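Local coordinates for protein probable transcriptional regulator (Pseudomonas aeruginosa, PDB 2ESN) that probably regulates transcription as a LysR-type factor, binding DNA through a helix-turn-helix domain and responding to a small effector through a periplasmic-binding-protein-like domain, at residues P234-A239 / R254-A259; A106-T111 / T207-D212; L14-D19 / A79-L84; A114-L119 / L132-A137. All blocks are in the same frame, centred on the assembly; numbering follows the deposited sequence.

Interaction 1 (P234-A239 / R254-A259)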
loop_
_atom_site.group_PDB
_atom_site.type_symbol
_atom_site.label_atom_id
_atom_site.label_comp_id
_atom_site.label_asym_id
_atom_site.label_seq_id
_atom_site.Cartn_x
_atom_site.Cartn_y
_atom_site.Cartn_z
ATOM N N PRO C 234 -0.406 5.732 -24.037
ATOM C CA PRO C 234 -1.665 5.895 -23.328
ATOM C C PRO C 234 -2.487 7.100 -23.816
ATOM O O PRO C 234 -3.660 7.243 -23.422
ATOM C CB PRO C 234 -1.189 6.115 -21.860
ATOM C CG PRO C 234 0.310 6.143 -21.888
ATOM C CD PRO C 234 0.754 6.255 -23.275
ATOM N N THR C 235 -1.890 7.964 -24.647
ATOM C CA THR C 235 -2.477 9.253 -25.078
ATOM C C THR C 235 -2.951 9.160 -26.546
ATOM O O THR C 235 -2.092 9.045 -27.431
ATOM C CB THR C 235 -1.356 10.305 -25.343
ATOM O OG1 THR C 235 -0.138 10.050 -24.643
ATOM C CG2 THR C 235 -1.783 11.684 -25.333
ATOM N N VAL C 236 -4.252 9.350 -26.803
ATOM C CA VAL C 236 -4.838 9.532 -28.139
ATOM C C VAL C 236 -4.313 10.790 -28.835
ATOM O O VAL C 236 -3.972 10.764 -30.029
ATOM C CB VAL C 236 -6.379 9.617 -28.075
ATOM C CG1 VAL C 236 -7.009 9.500 -29.483
ATOM C CG2 VAL C 236 -6.874 8.497 -27.350
ATOM N N LEU C 237 -4.181 11.898 -28.085
ATOM C CA LEU C 237 -3.877 13.131 -28.743
ATOM C C LEU C 237 -2.429 13.151 -29.210
ATOM O O LEU C 237 -2.177 13.565 -30.329
ATOM C CB LEU C 237 -4.275 14.369 -27.899
ATOM C CG LEU C 237 -5.745 14.598 -27.535
ATOM C CD1 LEU C 237 -5.863 15.944 -26.702
ATOM C CD2 LEU C 237 -6.696 14.574 -28.744
ATOM N N ALA C 238 -1.491 12.683 -28.396
ATOM C CA ALA C 238 -0.135 12.529 -28.901
ATOM C C ALA C 238 -0.103 11.503 -30.058
ATOM O O ALA C 238 0.702 11.649 -30.962
ATOM C CB ALA C 238 0.833 12.143 -27.801
ATOM N N ALA C 239 -0.942 10.471 -29.977
ATOM C CA ALA C 239 -0.945 9.388 -30.991
ATOM C C ALA C 239 -1.338 9.924 -32.363
ATOM O O ALA C 239 -0.811 9.491 -33.385
ATOM C CB ALA C 239 -1.936 8.294 -30.588
ATOM N N ARG C 254 -13.340 9.286 -33.436
ATOM C CA ARG C 254 -13.598 10.316 -34.446
ATOM C C ARG C 254 -13.637 11.764 -33.898
ATOM O O ARG C 254 -13.057 12.706 -34.473
ATOM C CB ARG C 254 -14.834 9.956 -35.273
ATOM C CG ARG C 254 -15.057 10.909 -36.493
ATOM C CD ARG C 254 -16.421 10.614 -37.131
ATOM N NE ARG C 254 -16.715 11.449 -38.322
ATOM C CZ ARG C 254 -17.411 12.618 -38.350
ATOM N NH1 ARG C 254 -17.607 13.253 -39.498
ATOM N NH2 ARG C 254 -17.891 13.206 -37.253
ATOM N N HIS C 255 -14.246 11.945 -32.736
ATOM C CA HIS C 255 -14.301 13.259 -32.148
ATOM C C HIS C 255 -12.898 13.801 -31.984
ATOM O O HIS C 255 -12.683 14.959 -32.248
ATOM C CB HIS C 255 -14.966 13.163 -30.752
ATOM C CG HIS C 255 -15.265 14.502 -30.112
ATOM N ND1 HIS C 255 -16.089 15.448 -30.696
ATOM C CD2 HIS C 255 -14.894 15.017 -28.914
ATOM C CE1 HIS C 255 -16.196 16.489 -29.891
ATOM N NE2 HIS C 255 -15.465 16.257 -28.810
ATOM N N ALA C 256 -11.931 12.973 -31.534
ATOM C CA ALA C 256 -10.543 13.460 -31.360
ATOM C C ALA C 256 -9.763 13.649 -32.698
ATOM O O ALA C 256 -9.022 14.648 -32.916
ATOM C CB ALA C 256 -9.768 12.557 -30.368
ATOM N N ALA C 257 -9.906 12.679 -33.588
ATOM C CA ALA C 257 -9.215 12.719 -34.848
ATOM C C ALA C 257 -9.690 13.945 -35.650
ATOM O O ALA C 257 -8.866 14.658 -36.265
ATOM C CB ALA C 257 -9.490 11.382 -35.651
ATOM N N ARG C 258 -11.002 14.193 -35.668
ATOM C CA ARG C 258 -11.500 15.449 -36.305
ATOM C C ARG C 258 -10.933 16.723 -35.734
ATOM O O ARG C 258 -10.633 17.615 -36.488
ATOM C CB ARG C 258 -13.006 15.556 -36.224
ATOM C CG ARG C 258 -13.715 14.560 -37.084
ATOM C CD ARG C 258 -15.235 14.715 -36.939
ATOM N NE ARG C 258 -15.738 15.272 -38.188
ATOM C CZ ARG C 258 -15.802 16.575 -38.490
ATOM N NH1 ARG C 258 -16.256 16.938 -39.686
ATOM N NH2 ARG C 258 -15.438 17.517 -37.602
ATOM N N ALA C 259 -10.793 16.821 -34.415
ATOM C CA ALA C 259 -10.176 18.005 -33.778
ATOM C C ALA C 259 -8.694 18.217 -34.143
ATOM O O ALA C 259 -8.137 19.338 -34.116
ATOM C CB ALA C 259 -10.315 17.882 -32.267
#
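Leu237 and Ala256 mark the closest approach of the two backbones, their CA atoms 7.2 Å apart, near enough for two helices to meet through short side chains. Residues 254-259 are helical throughout, with Arg258 N bonded to Arg254 O at 2.8 Å. In 234-239 the helix begins at Val236; Thr235 occupies the N-cap position without a capping bond from its side chain, and its carbonyl O accepts the first turn's bond from Ala239 N at 3.1 Å. No hydrogen bond joins the segments, so the contact is purely apolar.

Ala256 CB carries it from one side, its bond pointing at the other helix. Two branched side chains converge on this methyl: Val236 brings CG1 to 4.2 Å from Ala256 CB, and Leu237 brings CD2 to 4.0 Å from the same atom. The leucine gets there through its torsions, since CG lies beside the backbone N (chi1 -62°) and the extended chi2 of -179° carries its end closer to Ala256 than its CB bond alone would suggest. All three residues are buried. Leu237 also packs on Leu237 of the second subunit, which places the pair at the interface with that subunit, and Tyr110 of helix 109-126 touches Ala256. Helices 236-244 and 254-264 are linked through strand 249-253, an arrangement characteristic of the alpha/beta, periplasmic-binding-protein-like fold of LysR effector domains.

Interaction 2 (A106-T111 / T207-D212)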
loop_
_atom_site.group_PDB
_atom_site.type_symbol
_atom_site.label_atom_id
_atom_site.label_comp_id
_atom_site.label_asym_id
_atom_site.label_seq_id
_atom_site.Cartn_x
_atom_site.Cartn_y
_atom_site.Cartn_z
ATOM N N ALA C 106 -11.431 10.373 -12.402
ATOM C CA ALA C 106 -10.439 9.434 -12.890
ATOM C C ALA C 106 -10.689 9.492 -14.338
ATOM O O ALA C 106 -11.837 9.463 -14.779
ATOM C CB ALA C 106 -10.756 8.030 -12.429
ATOM N N ALA C 107 -9.629 9.597 -15.117
ATOM C CA ALA C 107 -9.863 10.016 -16.532
ATOM C C ALA C 107 -8.724 9.579 -17.387
ATOM O O ALA C 107 -7.692 9.102 -16.844
ATOM C CB ALA C 107 -9.998 11.535 -16.604
ATOM N N THR C 108 -8.905 9.726 -18.707
ATOM C CA THR C 108 -7.771 9.584 -19.608
ATOM C C THR C 108 -7.526 10.927 -20.358
ATOM O O THR C 108 -8.312 11.848 -20.196
ATOM C CB THR C 108 -8.027 8.468 -20.621
ATOM O OG1 THR C 108 -9.205 8.770 -21.359
ATOM C CG2 THR C 108 -8.180 7.119 -19.906
ATOM N N ASP C 109 -6.479 11.023 -21.187
ATOM C CA ASP C 109 -6.367 12.196 -22.027
ATOM C C ASP C 109 -7.597 12.295 -22.947
ATOM O O ASP C 109 -8.124 13.359 -23.132
ATOM C CB ASP C 109 -5.023 12.251 -22.775
ATOM C CG ASP C 109 -5.071 11.554 -24.111
ATOM O OD1 ASP C 109 -5.631 10.430 -24.154
ATOM O OD2 ASP C 109 -4.607 12.163 -25.098
ATOM N N TYR C 110 -8.105 11.195 -23.471
ATOM C CA TYR C 110 -9.259 11.310 -24.358
ATOM C C TYR C 110 -10.502 11.840 -23.664
ATOM O O TYR C 110 -11.165 12.698 -24.186
ATOM C CB TYR C 110 -9.567 10.022 -25.148
ATOM C CG TYR C 110 -10.792 10.217 -25.973
ATOM C CD1 TYR C 110 -10.851 11.224 -26.890
ATOM C CD2 TYR C 110 -11.904 9.398 -25.829
ATOM C CE1 TYR C 110 -11.972 11.467 -27.669
ATOM C CE2 TYR C 110 -13.040 9.624 -26.614
ATOM C CZ TYR C 110 -13.064 10.692 -27.504
ATOM O OH TYR C 110 -14.193 11.012 -28.263
ATOM N N THR C 111 -10.830 11.335 -22.488
ATOM C CA THR C 111 -12.066 11.702 -21.837
ATOM C C THR C 111 -11.920 13.114 -21.223
ATOM O O THR C 111 -12.872 13.867 -21.153
ATOM C CB THR C 111 -12.530 10.617 -20.784
ATOM O OG1 THR C 111 -11.470 10.345 -19.852
ATOM C CG2 THR C 111 -13.002 9.289 -21.453
ATOM N N THR C 207 -3.280 2.591 -25.333
ATOM C CA THR C 207 -3.484 1.692 -24.206
ATOM C C THR C 207 -3.478 2.569 -22.941
ATOM O O THR C 207 -2.441 2.730 -22.330
ATOM C CB THR C 207 -2.332 0.684 -24.124
ATOM O OG1 THR C 207 -1.096 1.376 -24.235
ATOM C CG2 THR C 207 -2.376 -0.242 -25.271
ATOM N N PRO C 208 -4.616 3.160 -22.586
ATOM C CA PRO C 208 -4.687 4.217 -21.577
ATOM C C PRO C 208 -4.378 3.701 -20.180
ATOM O O PRO C 208 -3.934 4.460 -19.340
ATOM C CB PRO C 208 -6.142 4.669 -21.612
ATOM C CG PRO C 208 -6.724 4.093 -22.866
ATOM C CD PRO C 208 -5.958 2.825 -23.115
ATOM N N TRP C 209 -4.514 2.404 -19.947
ATOM C CA TRP C 209 -4.176 1.871 -18.629
ATOM C C TRP C 209 -3.019 0.920 -18.777
ATOM O O TRP C 209 -2.913 -0.090 -18.058
ATOM C CB TRP C 209 -5.421 1.214 -17.988
ATOM C CG TRP C 209 -6.453 2.289 -17.707
ATOM C CD1 TRP C 209 -6.425 3.196 -16.694
ATOM C CD2 TRP C 209 -7.597 2.602 -18.492
ATOM N NE1 TRP C 209 -7.513 4.034 -16.780
ATOM C CE2 TRP C 209 -8.239 3.703 -17.882
ATOM C CE3 TRP C 209 -8.154 2.056 -19.659
ATOM C CZ2 TRP C 209 -9.421 4.287 -18.401
ATOM C CZ3 TRP C 209 -9.327 2.645 -20.188
ATOM C CH2 TRP C 209 -9.936 3.748 -19.553
ATOM N N ASN C 210 -2.163 1.206 -19.743
ATOM C CA ASN C 210 -0.994 0.376 -19.967
ATOM C C ASN C 210 -1.222 -1.112 -20.263
ATOM O O ASN C 210 -0.303 -1.918 -20.053
ATOM C CB ASN C 210 -0.137 0.402 -18.720
ATOM C CG ASN C 210 0.316 1.782 -18.360
ATOM O OD1 ASN C 210 0.610 2.612 -19.230
ATOM N ND2 ASN C 210 0.381 2.046 -17.057
ATOM N N GLU C 211 -2.412 -1.466 -20.726
ATOM C CA GLU C 211 -2.740 -2.833 -21.102
ATOM C C GLU C 211 -1.871 -3.365 -22.233
ATOM O O GLU C 211 -1.219 -2.570 -22.949
ATOM C CB GLU C 211 -4.223 -2.939 -21.402
ATOM C CG GLU C 211 -4.832 -1.985 -22.452
ATOM C CD GLU C 211 -5.207 -0.584 -21.913
ATOM O OE1 GLU C 211 -6.386 -0.199 -21.911
ATOM O OE2 GLU C 211 -4.327 0.138 -21.506
ATOM N N ASP C 212 -1.802 -4.705 -22.371
ATOM C CA ASP C 212 -0.918 -5.322 -23.380
ATOM C C ASP C 212 -1.539 -5.396 -24.785
ATOM O O ASP C 212 -0.914 -5.859 -25.718
ATOM C CB ASP C 212 -0.352 -6.694 -22.926
ATOM C CG ASP C 212 0.891 -6.570 -22.009
ATOM O OD1 ASP C 212 1.459 -5.479 -21.863
ATOM O OD2 ASP C 212 1.352 -7.589 -21.492
HETATM O O HOH W 1 -8.429 6.442 -15.365
#
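Thr108 makes the apolar part of this contact with a single methyl, CG2, which lies 3.6 Å from Pro208 CB and 3.4 Å from Trp209 CZ2. Its side chain stands roughly perpendicular to that of Trp209, and the methyl meets the indole obliquely, near the six-membered ring. The chi1 of 59° puts OG1 between the backbone N and the carbonyl carbon and leaves CG2 beside the N, facing the 207-212 loop. Pro208 CB also lies 3.8 Å above one face of the Trp209 ring, toward its rim.

The meeting place is the junction where strand 102-107 gives way to helix 109-126, facing the loop after strand 202-206. In the LysR effector-binding fold such strand-to-helix loops from the two subdomains border the cleft where effectors commonly bind, although no ligand identifies a site here.

Polar links are water-mediated or local. A water in the plane of the indole accepts from Trp209 NE1 at 2.9 Å and donates to Ala107 O at 3.1 Å, bridging the segments. Thr108 N gives an almost straight bond (176°) to Thr111 OG1, tying the N-cap residue to the first helical turn. Thr207 to Asn210 form a type I turn, and Trp209 N within it bonds to the syn lone pair of Glu211 OE2, just after the turn, at 2.8 Å and a more bent 138°.

Interaction 3 (L14-D19 / A79-L84)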
loop_
_atom_site.group_PDB
_atom_site.type_symbol
_atom_site.label_atom_id
_atom_site.label_comp_id
_atom_site.label_asym_id
_atom_site.label_seq_id
_atom_site.Cartn_x
_atom_site.Cartn_y
_atom_site.Cartn_z
ATOM N N LEU C 14 -16.406 26.162 23.681
ATOM C CA LEU C 14 -15.702 27.417 24.031
ATOM C C LEU C 14 -14.502 27.669 23.172
ATOM O O LEU C 14 -13.976 28.772 23.177
ATOM C CB LEU C 14 -15.194 27.369 25.446
ATOM C CG LEU C 14 -16.235 27.284 26.588
ATOM C CD1 LEU C 14 -15.499 27.134 27.924
ATOM C CD2 LEU C 14 -17.211 28.483 26.604
ATOM N N LEU C 15 -14.023 26.647 22.466
ATOM C CA LEU C 15 -12.848 26.832 21.576
ATOM C C LEU C 15 -13.194 27.550 20.286
ATOM O O LEU C 15 -12.299 28.090 19.630
ATOM C CB LEU C 15 -12.149 25.519 21.244
ATOM C CG LEU C 15 -11.419 24.901 22.423
ATOM C CD1 LEU C 15 -10.937 23.548 22.013
ATOM C CD2 LEU C 15 -10.258 25.763 22.952
ATOM N N LEU C 16 -14.453 27.544 19.875
ATOM C CA LEU C 16 -14.821 28.411 18.721
ATOM C C LEU C 16 -14.777 29.865 19.093
ATOM O O LEU C 16 -14.670 30.693 18.183
ATOM C CB LEU C 16 -16.249 28.198 18.211
ATOM C CG LEU C 16 -16.486 26.757 17.817
ATOM C CD1 LEU C 16 -17.957 26.620 17.728
ATOM C CD2 LEU C 16 -15.794 26.596 16.474
ATOM N N VAL C 17 -14.986 30.177 20.396
ATOM C CA VAL C 17 -14.960 31.575 20.896
ATOM C C VAL C 17 -13.504 32.002 20.944
ATOM O O VAL C 17 -13.116 33.064 20.433
ATOM C CB VAL C 17 -15.671 31.687 22.319
ATOM C CG1 VAL C 17 -15.459 33.015 22.920
ATOM C CG2 VAL C 17 -17.168 31.436 22.198
ATOM N N PHE C 18 -12.663 31.138 21.513
ATOM C CA PHE C 18 -11.231 31.321 21.459
ATOM C C PHE C 18 -10.743 31.611 20.023
ATOM O O PHE C 18 -9.990 32.547 19.808
ATOM C CB PHE C 18 -10.452 30.119 21.985
ATOM C CG PHE C 18 -8.957 30.351 22.027
ATOM C CD1 PHE C 18 -8.141 29.938 21.003
ATOM C CD2 PHE C 18 -8.364 31.050 23.091
ATOM C CE1 PHE C 18 -6.718 30.183 21.041
ATOM C CE2 PHE C 18 -6.940 31.278 23.133
ATOM C CZ PHE C 18 -6.147 30.829 22.096
ATOM N N ASP C 19 -11.094 30.739 19.086
ATOM C CA ASP C 19 -10.615 30.860 17.724
ATOM C C ASP C 19 -11.108 32.188 17.018
ATOM O O ASP C 19 -10.317 32.873 16.375
ATOM C CB ASP C 19 -11.077 29.649 16.935
ATOM C CG ASP C 19 -10.569 29.665 15.468
ATOM O OD1 ASP C 19 -11.367 29.952 14.557
ATOM O OD2 ASP C 19 -9.387 29.362 15.246
ATOM N N ALA C 79 -5.845 24.392 13.538
ATOM C CA ALA C 79 -5.649 23.149 12.800
ATOM C C ALA C 79 -6.850 22.183 13.039
ATOM O O ALA C 79 -7.439 21.608 12.101
ATOM C CB ALA C 79 -4.336 22.520 13.236
ATOM N N ALA C 80 -7.270 22.103 14.301
ATOM C CA ALA C 80 -8.312 21.182 14.707
ATOM C C ALA C 80 -9.621 21.553 13.999
ATOM O O ALA C 80 -10.305 20.689 13.362
ATOM C CB ALA C 80 -8.424 21.231 16.262
ATOM N N LEU C 81 -9.937 22.843 14.032
ATOM C CA LEU C 81 -11.169 23.357 13.400
ATOM C C LEU C 81 -11.118 23.189 11.876
ATOM O O LEU C 81 -12.145 22.943 11.223
ATOM C CB LEU C 81 -11.379 24.811 13.746
ATOM C CG LEU C 81 -11.790 25.053 15.200
ATOM C CD1 LEU C 81 -12.200 26.479 15.439
ATOM C CD2 LEU C 81 -12.916 24.115 15.594
ATOM N N ARG C 82 -9.915 23.324 11.312
ATOM C CA ARG C 82 -9.788 23.128 9.868
ATOM C C ARG C 82 -10.078 21.683 9.512
ATOM O O ARG C 82 -10.832 21.435 8.599
ATOM C CB ARG C 82 -8.401 23.509 9.380
ATOM C CG ARG C 82 -8.281 23.463 7.854
ATOM C CD ARG C 82 -6.862 23.924 7.445
ATOM N NE ARG C 82 -5.778 23.118 8.040
ATOM C CZ ARG C 82 -4.868 23.586 8.907
ATOM N NH1 ARG C 82 -3.909 22.757 9.367
ATOM N NH2 ARG C 82 -4.907 24.874 9.308
ATOM N N ALA C 83 -9.516 20.745 10.263
ATOM C CA ALA C 83 -9.778 19.300 10.006
ATOM C C ALA C 83 -11.277 18.956 10.144
ATOM O O ALA C 83 -11.869 18.277 9.275
ATOM C CB ALA C 83 -8.919 18.430 10.903
ATOM N N LEU C 84 -11.900 19.451 11.209
ATOM C CA LEU C 84 -13.337 19.266 11.380
ATOM C C LEU C 84 -14.165 19.801 10.249
ATOM O O LEU C 84 -15.086 19.112 9.757
ATOM C CB LEU C 84 -13.837 19.948 12.645
ATOM C CG LEU C 84 -13.700 19.147 13.911
ATOM C CD1 LEU C 84 -14.402 19.959 15.032
ATOM C CD2 LEU C 84 -14.322 17.713 13.696
#
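Leu81 extends toward helix 15-24 with CG beside its own backbone N (chi1 -71°) and a nearly extended chi2, presenting CD1 to both Leu16 and Asp19, and CD2 to Leu16 alone. Asp19 answers from the opposite direction: its CG is anti to the backbone N (chi1 -178°), which brings the carboxylate's carbon to the leucine. Leu16 comes in at a slant to the same side chain through CD2.

CD1 of Leu81 is the atom most involved. It lies 3.7 Å from Leu16 CD2 and 3.6 Å from Asp19 CG, while Leu81 CD2 adds a second touch to Leu16 CD2 at 3.9 Å. The contact with Asp19 is therefore van der Waals packing of a methyl against CB and the carboxylate of Asp19, whose OD1 also forms a salt bridge with Arg23, one turn further along the helix.

Helix 15-24 belongs to the N-terminal winged helix-turn-helix domain, and helix 68-87 is the long linker helix through which LysR-type regulators commonly dimerise. Their short segments cross at -113° with axes 11.4 Å apart, a separation wide enough that Leu81 has to span much of the gap. Leu15 and Leu84 each pack on the other's counterpart in the third subunit, and Leu16 packs on Leu12 of that subunit, so this face of the two helices continues into an interface between chains.

Interaction 4 (A114-L119 / L132-A137)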
loop_
_atom_site.group_PDB
_atom_site.type_symbol
_atom_site.label_atom_id
_atom_site.label_comp_id
_atom_site.label_asym_id
_atom_site.label_seq_id
_atom_site.Cartn_x
_atom_site.Cartn_y
_atom_site.Cartn_z
ATOM N N ALA C 114 -12.644 15.236 -24.177
ATOM C CA ALA C 114 -14.039 15.216 -24.661
ATOM C C ALA C 114 -15.005 15.993 -23.705
ATOM O O ALA C 114 -15.887 16.745 -24.151
ATOM C CB ALA C 114 -14.533 13.770 -24.975
ATOM N N LEU C 115 -14.781 15.829 -22.413
ATOM C CA LEU C 115 -15.601 16.402 -21.363
ATOM C C LEU C 115 -15.229 17.826 -20.960
ATOM O O LEU C 115 -16.083 18.658 -20.867
ATOM C CB LEU C 115 -15.516 15.553 -20.140
ATOM C CG LEU C 115 -16.629 15.550 -19.032
ATOM C CD1 LEU C 115 -16.095 15.641 -17.628
ATOM C CD2 LEU C 115 -17.999 16.220 -19.273
ATOM N N LEU C 116 -13.974 18.104 -20.686
ATOM C CA LEU C 116 -13.654 19.381 -20.025
ATOM C C LEU C 116 -13.980 20.660 -20.805
ATOM O O LEU C 116 -14.438 21.631 -20.176
ATOM C CB LEU C 116 -12.189 19.413 -19.563
ATOM C CG LEU C 116 -11.818 18.505 -18.366
ATOM C CD1 LEU C 116 -10.375 18.823 -17.834
ATOM C CD2 LEU C 116 -12.779 18.661 -17.268
ATOM N N PRO C 117 -13.675 20.722 -22.134
ATOM C CA PRO C 117 -13.980 21.968 -22.871
ATOM C C PRO C 117 -15.433 22.421 -22.767
ATOM O O PRO C 117 -15.653 23.569 -22.367
ATOM C CB PRO C 117 -13.543 21.628 -24.329
ATOM C CG PRO C 117 -12.232 20.645 -24.018
ATOM C CD PRO C 117 -12.903 19.764 -22.985
ATOM N N PRO C 118 -16.408 21.552 -23.110
ATOM C CA PRO C 118 -17.777 22.030 -22.973
ATOM C C PRO C 118 -18.284 22.130 -21.523
ATOM O O PRO C 118 -19.128 22.986 -21.226
ATOM C CB PRO C 118 -18.606 21.017 -23.783
ATOM C CG PRO C 118 -17.833 19.705 -23.726
ATOM C CD PRO C 118 -16.340 20.168 -23.660
ATOM N N LEU C 119 -17.799 21.261 -20.647
ATOM C CA LEU C 119 -18.241 21.274 -19.251
ATOM C C LEU C 119 -17.778 22.569 -18.609
ATOM O O LEU C 119 -18.575 23.261 -18.016
ATOM C CB LEU C 119 -17.612 20.122 -18.461
ATOM C CG LEU C 119 -18.338 19.525 -17.234
ATOM C CD1 LEU C 119 -17.390 19.043 -16.067
ATOM C CD2 LEU C 119 -19.735 20.027 -16.740
ATOM N N LEU C 132 -12.241 21.401 -10.679
ATOM C CA LEU C 132 -12.128 19.973 -11.073
ATOM C C LEU C 132 -10.706 19.496 -10.976
ATOM O O LEU C 132 -9.751 20.260 -11.242
ATOM C CB LEU C 132 -12.695 19.704 -12.482
ATOM C CG LEU C 132 -14.144 19.236 -12.574
ATOM C CD1 LEU C 132 -15.140 20.329 -12.208
ATOM C CD2 LEU C 132 -14.486 18.692 -13.965
ATOM N N ARG C 133 -10.566 18.258 -10.508
ATOM C CA ARG C 133 -9.245 17.572 -10.441
ATOM C C ARG C 133 -9.328 16.232 -11.208
ATOM O O ARG C 133 -10.159 15.341 -10.908
ATOM C CB ARG C 133 -8.808 17.351 -9.007
ATOM C CG ARG C 133 -7.313 17.193 -8.837
ATOM C CD ARG C 133 -7.072 15.961 -8.059
ATOM N NE ARG C 133 -5.884 15.991 -7.217
ATOM C CZ ARG C 133 -4.612 15.942 -7.597
ATOM N NH1 ARG C 133 -4.223 15.913 -8.889
ATOM N NH2 ARG C 133 -3.688 15.962 -6.631
ATOM N N LEU C 134 -8.546 16.134 -12.266
ATOM C CA LEU C 134 -8.545 14.873 -13.055
ATOM C C LEU C 134 -7.254 14.137 -12.786
ATOM O O LEU C 134 -6.240 14.752 -12.757
ATOM C CB LEU C 134 -8.675 15.110 -14.537
ATOM C CG LEU C 134 -10.083 15.124 -15.067
ATOM C CD1 LEU C 134 -10.827 16.316 -14.465
ATOM C CD2 LEU C 134 -9.938 15.191 -16.605
ATOM N N VAL C 135 -7.334 12.830 -12.559
ATOM C CA VAL C 135 -6.171 12.030 -12.188
ATOM C C VAL C 135 -6.052 10.871 -13.150
ATOM O O VAL C 135 -7.072 10.357 -13.661
ATOM C CB VAL C 135 -6.261 11.506 -10.683
ATOM C CG1 VAL C 135 -6.314 12.668 -9.715
ATOM C CG2 VAL C 135 -7.465 10.578 -10.443
ATOM N N ASN C 136 -4.815 10.454 -13.424
ATOM C CA ASN C 136 -4.585 9.198 -14.164
ATOM C C ASN C 136 -4.758 8.065 -13.158
ATOM O O ASN C 136 -3.968 7.946 -12.250
ATOM C CB ASN C 136 -3.126 9.106 -14.689
ATOM C CG ASN C 136 -2.849 10.029 -15.889
ATOM O OD1 ASN C 136 -3.720 10.273 -16.757
ATOM N ND2 ASN C 136 -1.611 10.543 -15.938
ATOM N N ALA C 137 -5.813 7.290 -13.257
ATOM C CA ALA C 137 -5.964 6.172 -12.356
ATOM C C ALA C 137 -5.341 4.887 -12.952
ATOM O O ALA C 137 -5.250 4.746 -14.195
ATOM C CB ALA C 137 -7.443 5.945 -12.078
#
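Leu116 leaves helix 109-126 with its CB bond directed at strand 131-136, and chi1 of -71° sets CG beside the backbone N. CG is already in touch with the Leu134 side chain, 4.2 Å from Leu134 CD2. From there the two methyls part company. CD1 meets Leu134 CD2 at 3.9 Å, the ends of the two side chains meeting head-on. CD2 instead lies 3.7 Å from Leu132 CD2, where Leu116 and Leu132 run antiparallel alongside each other, and it also touches Leu134 CD1 at 4.1 Å. One leucine thus bridges two strand residues whose side chains lie on the same side of the sheet.

The helix and strand are consecutive elements of a beta-alpha-beta unit made of strand 102-107, helix 109-126 and strand 131-136. Their short segments run nearly antiparallel, 171° between directions, with axes 11.7 Å apart; strands 102-107 and 131-136 are parallel neighbours, as this crossover requires. Within the helical segment Pro117 and Pro118 lack the amide hydrogens needed to bond to the preceding turn, and the helix is kinked there.

One turn beyond Leu116, Leu119 adds a second point of contact: its CD1 comes 3.6 Å from Leu132 CD2, with Leu119 lying roughly perpendicular to Leu132. Leu132 CD2 therefore sits against methyls from both helix residues. All four leucines are buried. Leu132 and Arg133 also pair in parallel with a strand of the second subunit, extending the sheet across the interface, while Leu116 packs on Val231 of that subunit.

Overall arrangement
From the N terminus, interaction 3 closes the first loop by returning linker helix 68-87 to helix 15-24, entirely before the other contacts begin. Its centre lies about 35 to 49 Å from the centres of the others, and it touches none of them. Interaction 2 then opens at residues 106-111 and closes only at 207-212, joining two regions distant in sequence of the effector-binding domain; interaction 4, a short helix-to-strand closure, is nested inside it. Both use helix 109-126 and neighbouring strands of one sheet. Interaction 1 follows in series, yet it meets interaction 2 through Asp109, whose carboxylate probably accepts from the Val236 and Leu237 amides. Interactions 1, 2 and 4 all border the second subunit.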